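Local coordinates for probable enoyl-CoA hydratase/isomerase (Mycobacterium abscessus, PDB 3SWX), which probably acts on enoyl-CoA thioesters as a hydratase or isomerase of the crotonase family, at residues R55-Y60 / K103-A108. Numbering follows the deposited sequence.
Sequences RAAVLY and KPLLVA
Tyr60, the aromatic residue of the contact, meets Ala108 through CA and CB, with CB 3.6 Å from Ala108 O and CA in a CA-H...O contact with the same oxygen, while the ring takes no part. With CG between backbone N and carbonyl carbon (chi1 72°), the ring swings away; Val21 of strand 19-24 and Val194 of helix 193-205 touch the side chain, and Arg14 and Glu62 hydrogen-bond its hydroxyl. The other flat groups are the peptides of strands 56-60 and 105-108, which run parallel. Leu106 N gives a nearly straight bond to Ala57 O (2.7 Å), Leu59 N binds Leu106 O (2.8 Å), and Ala108 N reaches Leu59 O. The first rung, Ala57 N to Pro104 O (3.2 Å), is bent to 135° and comes from above the carbonyl plane; the Tyr48 hydroxyl also binds that oxygen. Beyond it Pro104 CD lies 3.3 Å from Arg55 O, with CG behind. On one face Leu105 CD1 lies 4.0 Å from Ala57 CB, and Leu59 CB rests against Val107 CG2 at 4.1 Å. The other face carries Val58 and Leu106, whose CG, anti to its carbonyl carbon (chi1 -60°), brings CD1 over Ala57 O. Ala124 packs on Leu105 and Val107, Phe66 on Val107, and Ala201 and Ile200 of helix 193-205 on Val58 and Leu106. Strands 56-61 and 105-109 are adjacent in the crotonase-fold sheet, with 19-24 beyond the first and 126-130 beyond the second. In this buried pair the listed bonds join the N-H groups of Ala57, Leu59, Leu106 and Ala108 to carbonyls opposite; the ladder stops at Pro104, which has no N-H to offer Arg55 O.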
ATOM      1  N   ARG B  55     -10.031 -10.655  24.267  1.00 19.49           N
ATOM      2  CA  ARG B  55      -9.627 -11.093  22.941  1.00 18.93           C
ATOM      3  C   ARG B  55      -9.662  -9.990  21.879  1.00 18.03           C
ATOM      4  O   ARG B  55      -9.145 -10.193  20.785  1.00 18.10           O
ATOM      5  CB  ARG B  55     -10.542 -12.242  22.498  1.00 19.21           C
ATOM      6  CG  ARG B  55     -10.484 -13.465  23.413  1.00 20.20           C
ATOM      7  CD  ARG B  55     -11.365 -14.599  22.921  1.00 19.52           C
ATOM      8  NE  ARG B  55     -11.128 -15.803  23.721  1.00 19.65           N
ATOM      9  CZ  ARG B  55     -11.572 -17.026  23.417  1.00 20.86           C
ATOM     10  NH1 ARG B  55     -12.288 -17.242  22.325  1.00 22.65           N
ATOM     11  NH2 ARG B  55     -11.274 -18.052  24.196  1.00 21.19           N
ATOM     12  N   ALA B  56     -10.307  -8.867  22.196  1.00 17.33           N
ATOM     13  CA  ALA B  56     -10.468  -7.725  21.292  1.00 16.54           C
ATOM     14  C   ALA B  56     -10.819  -6.486  22.108  1.00 16.46           C
ATOM     15  O   ALA B  56     -11.323  -6.596  23.219  1.00 16.97           O
ATOM     16  CB  ALA B  56     -11.542  -7.994  20.275  1.00 16.50           C
ATOM     17  N   ALA B  57     -10.524  -5.312  21.574  1.00 15.99           N
ATOM     18  CA  ALA B  57     -10.881  -4.067  22.227  1.00 16.58           C
ATOM     19  C   ALA B  57     -11.442  -3.070  21.196  1.00 16.57           C
ATOM     20  O   ALA B  57     -10.938  -2.971  20.074  1.00 16.73           O
ATOM     21  CB  ALA B  57      -9.679  -3.456  22.982  1.00 15.87           C
ATOM     22  N   VAL B  58     -12.450  -2.314  21.633  1.00 17.10           N
ATOM     23  CA  VAL B  58     -13.141  -1.311  20.825  1.00 16.59           C
ATOM     24  C   VAL B  58     -12.943   0.038  21.496  1.00 17.35           C
ATOM     25  O   VAL B  58     -13.183   0.164  22.685  1.00 18.46           O
ATOM     26  CB  VAL B  58     -14.633  -1.630  20.727  1.00 16.02           C
ATOM     27  CG1 VAL B  58     -15.400  -0.485  20.104  1.00 15.78           C
ATOM     28  CG2 VAL B  58     -14.835  -2.883  19.902  1.00 17.44           C
ATOM     29  N   LEU B  59     -12.477   1.029  20.731  1.00 16.86           N
ATOM     30  CA  LEU B  59     -12.248   2.376  21.223  1.00 16.58           C
ATOM     31  C   LEU B  59     -13.106   3.344  20.407  1.00 17.08           C
ATOM     32  O   LEU B  59     -13.096   3.305  19.171  1.00 15.72           O
ATOM     33  CB  LEU B  59     -10.766   2.749  21.095  1.00 16.33           C
ATOM     34  CG  LEU B  59     -10.362   4.185  21.472  1.00 15.55           C
ATOM     35  CD1 LEU B  59     -10.681   4.497  22.931  1.00 16.60           C
ATOM     36  CD2 LEU B  59      -8.863   4.362  21.200  1.00 15.31           C
ATOM     37  N   TYR B  60     -13.881   4.165  21.117  1.00 17.42           N
ATOM     38  CA  TYR B  60     -14.794   5.143  20.516  1.00 18.30           C
ATOM     39  C   TYR B  60     -14.750   6.370  21.423  1.00 18.81           C
ATOM     40  O   TYR B  60     -14.027   6.379  22.430  1.00 18.34           O
ATOM     41  CB  TYR B  60     -16.222   4.578  20.410  1.00 18.47           C
ATOM     42  CG  TYR B  60     -16.897   4.482  21.749  1.00 20.45           C
ATOM     43  CD1 TYR B  60     -16.555   3.471  22.648  1.00 21.49           C
ATOM     44  CD2 TYR B  60     -17.857   5.426  22.139  1.00 22.59           C
ATOM     45  CE1 TYR B  60     -17.138   3.404  23.881  1.00 22.91           C
ATOM     46  CE2 TYR B  60     -18.449   5.358  23.362  1.00 22.66           C
ATOM     47  CZ  TYR B  60     -18.090   4.343  24.235  1.00 23.84           C
ATOM     48  OH  TYR B  60     -18.672   4.271  25.474  1.00 25.79           O
ATOM     49  N   LYS B 103      -2.810  -7.841  20.709  1.00 16.64           N
ATOM     50  CA  LYS B 103      -4.180  -8.257  20.445  1.00 16.46           C
ATOM     51  C   LYS B 103      -4.925  -7.128  19.747  1.00 16.32           C
ATOM     52  O   LYS B 103      -4.472  -5.966  19.770  1.00 16.33           O
ATOM     53  CB  LYS B 103      -4.884  -8.649  21.742  1.00 16.95           C
ATOM     54  CG  LYS B 103      -4.204  -9.768  22.477  1.00 17.65           C
ATOM     55  CD  LYS B 103      -4.965 -10.150  23.709  1.00 18.79           C
ATOM     56  CE  LYS B 103      -4.859  -9.114  24.806  1.00 19.14           C
ATOM     57  NZ  LYS B 103      -5.482  -9.636  26.055  1.00 20.12           N
ATOM     58  N   PRO B 104      -6.069  -7.462  19.128  1.00 15.92           N
ATOM     59  CA  PRO B 104      -6.725  -6.523  18.218  1.00 15.73           C
ATOM     60  C   PRO B 104      -7.298  -5.281  18.884  1.00 15.56           C
ATOM     61  O   PRO B 104      -7.770  -5.344  20.017  1.00 16.23           O
ATOM     62  CB  PRO B 104      -7.820  -7.371  17.574  1.00 15.42           C
ATOM     63  CG  PRO B 104      -7.330  -8.769  17.686  1.00 16.26           C
ATOM     64  CD  PRO B 104      -6.661  -8.808  19.022  1.00 16.31           C
ATOM     65  N   LEU B 105      -7.190  -4.155  18.187  1.00 15.65           N
ATOM     66  CA  LEU B 105      -7.841  -2.907  18.556  1.00 15.85           C
ATOM     67  C   LEU B 105      -8.708  -2.417  17.387  1.00 16.18           C
ATOM     68  O   LEU B 105      -8.259  -2.322  16.249  1.00 16.16           O
ATOM     69  CB  LEU B 105      -6.820  -1.846  18.931  1.00 15.53           C
ATOM     70  CG  LEU B 105      -7.379  -0.481  19.363  1.00 17.00           C
ATOM     71  CD1 LEU B 105      -8.210  -0.504  20.668  1.00 15.53           C
ATOM     72  CD2 LEU B 105      -6.246   0.582  19.473  1.00 14.26           C
ATOM     73  N   LEU B 106      -9.970  -2.132  17.669  1.00 16.30           N
ATOM     74  CA  LEU B 106     -10.843  -1.561  16.672  1.00 15.88           C
ATOM     75  C   LEU B 106     -11.169  -0.146  17.116  1.00 16.01           C
ATOM     76  O   LEU B 106     -11.309   0.118  18.309  1.00 16.24           O
ATOM     77  CB  LEU B 106     -12.128  -2.391  16.529  1.00 15.47           C
ATOM     78  CG  LEU B 106     -11.956  -3.862  16.122  1.00 15.84           C
ATOM     79  CD1 LEU B 106     -11.668  -4.751  17.354  1.00 13.54           C
ATOM     80  CD2 LEU B 106     -13.178  -4.357  15.376  1.00 13.88           C
ATOM     81  N   VAL B 107     -11.279   0.769  16.162  1.00 16.06           N
ATOM     82  CA  VAL B 107     -11.650   2.147  16.485  1.00 16.14           C
ATOM     83  C   VAL B 107     -12.908   2.554  15.728  1.00 16.04           C
ATOM     84  O   VAL B 107     -12.994   2.383  14.516  1.00 15.80           O
ATOM     85  CB  VAL B 107     -10.488   3.137  16.222  1.00 15.86           C
ATOM     86  CG1 VAL B 107     -10.984   4.578  16.218  1.00 15.47           C
ATOM     87  CG2 VAL B 107      -9.389   2.952  17.283  1.00 16.20           C
ATOM     88  N   ALA B 108     -13.888   3.062  16.471  1.00 15.81           N
ATOM     89  CA  ALA B 108     -15.165   3.501  15.920  1.00 15.65           C
ATOM     90  C   ALA B 108     -15.220   5.020  16.014  1.00 15.67           C
ATOM     91  O   ALA B 108     -15.120   5.565  17.107  1.00 14.41           O
ATOM     92  CB  ALA B 108     -16.338   2.884  16.713  1.00 15.59           C
TER